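PDB 4E2H: chain length determinant protein from Shigella flexneri, which probably regulates the chain length of lipopolysaccharide O-antigen from its place at the inner membrane, with the domain described here lying in the periplasm. Local coordinates for residues Gln100-Leu103 against Ala104-Ile107. Sequence-based numbering, arbitrary orientation.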
loop_
_atom_site.group_PDB
_atom_site.type_symbol
_atom_site.label_atom_id
_atom_site.label_comp_id
_atom_site.label_asym_id
_atom_site.label_seq_id
_atom_site.Cartn_x
_atom_site.Cartn_y
_atom_site.Cartn_z
ATOM N N GLN C 100 -38.470 -2.797 17.330
ATOM C CA GLN C 100 -37.798 -1.704 16.652
ATOM C C GLN C 100 -36.823 -0.915 17.550
ATOM O O GLN C 100 -35.941 -0.218 17.041
ATOM C CB GLN C 100 -38.830 -0.753 16.036
ATOM C CG GLN C 100 -38.280 0.580 15.596
ATOM C CD GLN C 100 -39.314 1.703 15.694
ATOM O OE1 GLN C 100 -39.894 1.948 16.770
ATOM N NE2 GLN C 100 -39.564 2.384 14.567
HETATM N N MSE C 101 -36.971 -0.970 18.871
HETATM C CA MSE C 101 -35.950 -0.333 19.715
HETATM C C MSE C 101 -34.868 -1.361 20.004
HETATM O O MSE C 101 -33.715 -1.030 20.262
HETATM C CB MSE C 101 -36.535 0.259 21.010
HETATM C CG MSE C 101 -37.503 1.437 20.801
HETATM SE SE MSE C 101 -38.551 1.906 22.398
HETATM C CE MSE C 101 -39.699 3.311 21.652
ATOM N N LYS C 102 -35.271 -2.621 19.926
ATOM C CA LYS C 102 -34.401 -3.758 20.143
ATOM C C LYS C 102 -33.446 -3.938 18.965
ATOM O O LYS C 102 -32.223 -3.993 19.142
ATOM C CB LYS C 102 -35.257 -5.016 20.287
ATOM C CG LYS C 102 -34.678 -6.111 21.145
ATOM C CD LYS C 102 -34.821 -5.794 22.629
ATOM C CE LYS C 102 -33.592 -5.064 23.159
ATOM N NZ LYS C 102 -33.940 -3.829 23.932
ATOM N N LEU C 103 -34.006 -4.047 17.761
ATOM C CA LEU C 103 -33.182 -4.147 16.564
ATOM C C LEU C 103 -32.151 -3.031 16.570
ATOM O O LEU C 103 -30.961 -3.275 16.408
ATOM C CB LEU C 103 -34.012 -4.024 15.284
ATOM C CG LEU C 103 -33.116 -3.987 14.040
ATOM C CD1 LEU C 103 -32.430 -5.340 13.857
ATOM C CD2 LEU C 103 -33.835 -3.586 12.768
ATOM N N ALA C 104 -32.607 -1.804 16.756
ATOM C CA ALA C 104 -31.730 -0.667 16.571
ATOM C C ALA C 104 -30.636 -0.643 17.610
ATOM O O ALA C 104 -29.557 -0.090 17.363
ATOM C CB ALA C 104 -32.512 0.632 16.588
ATOM N N GLN C 105 -30.892 -1.229 18.772
ATOM C CA GLN C 105 -29.862 -1.226 19.801
ATOM C C GLN C 105 -28.802 -2.300 19.512
ATOM O O GLN C 105 -27.611 -2.070 19.700
ATOM C CB GLN C 105 -30.476 -1.381 21.189
ATOM C CG GLN C 105 -30.188 -2.706 21.865
ATOM C CD GLN C 105 -30.563 -2.678 23.339
ATOM O OE1 GLN C 105 -30.711 -1.602 23.936
ATOM N NE2 GLN C 105 -30.718 -3.863 23.936
ATOM N N TYR C 106 -29.247 -3.453 19.021
ATOM C CA TYR C 106 -28.361 -4.558 18.691
ATOM C C TYR C 106 -27.425 -4.239 17.532
ATOM O O TYR C 106 -26.345 -4.835 17.377
ATOM C CB TYR C 106 -29.182 -5.811 18.407
ATOM C CG TYR C 106 -29.669 -6.475 19.675
ATOM C CD1 TYR C 106 -29.272 -5.995 20.916
ATOM C CD2 TYR C 106 -30.512 -7.584 19.636
ATOM C CE1 TYR C 106 -29.704 -6.590 22.085
ATOM C CE2 TYR C 106 -30.943 -8.197 20.806
ATOM C CZ TYR C 106 -30.537 -7.693 22.030
ATOM O OH TYR C 106 -30.952 -8.280 23.211
ATOM N N ILE C 107 -27.852 -3.289 16.720
ATOM C CA ILE C 107 -27.024 -2.737 15.660
ATOM C C ILE C 107 -26.047 -1.725 16.223
ATOM O O ILE C 107 -24.897 -1.677 15.807
ATOM C CB ILE C 107 -27.895 -2.029 14.624
ATOM C CG1 ILE C 107 -28.502 -3.072 13.671
ATOM C CG2 ILE C 107 -27.101 -0.940 13.896
ATOM C CD1 ILE C 107 -29.583 -2.523 12.768
#
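Leu103 turns its CG trans to the backbone N, while in Ile107, one turn further along the same helix, chi1 (-81°) puts CG1 beside the backbone N and the extended chi2 then carries CD1 to Leu103. The two branched side chains cross at a slant, with Leu103 CG 4.0 Å from Ile107 CD1. This i to i+4 pair lies on the inner face of the first turns of the long helix 97-164, which packs here against the membrane-proximal alpha/beta part of the Wzz periplasmic domain. Val89 of strand 87-92 touches both residues; Ala15 of strand 12-18 adds to the cover of Leu103, and Phe54 and Phe58 of helix 43-65 to that of Ile107.

On a more open side, Lys102 bends at each torsion beyond chi1 and runs alongside Gln105, and its CE comes to 4.2 Å from Tyr106 OH. The Tyr106 ring leans past the carbonyl oxygen of Lys102 at a slant, CG 3.6 Å from that O, and the same side chain reaches Leu61 and Leu65 of helix 43-65.

Tyr106 N makes an i to i+4 bond to Lys102 O at 3.0 Å, with an N-H...O angle of 163°. One residue earlier the bonding is looser, Gln105 N dividing itself weakly between Met101 O at 3.2 Å and Lys102 O at 3.1 Å. Ile107 N donates to Leu103 O at 3.1 Å, its N-H...O angle bent to 145°.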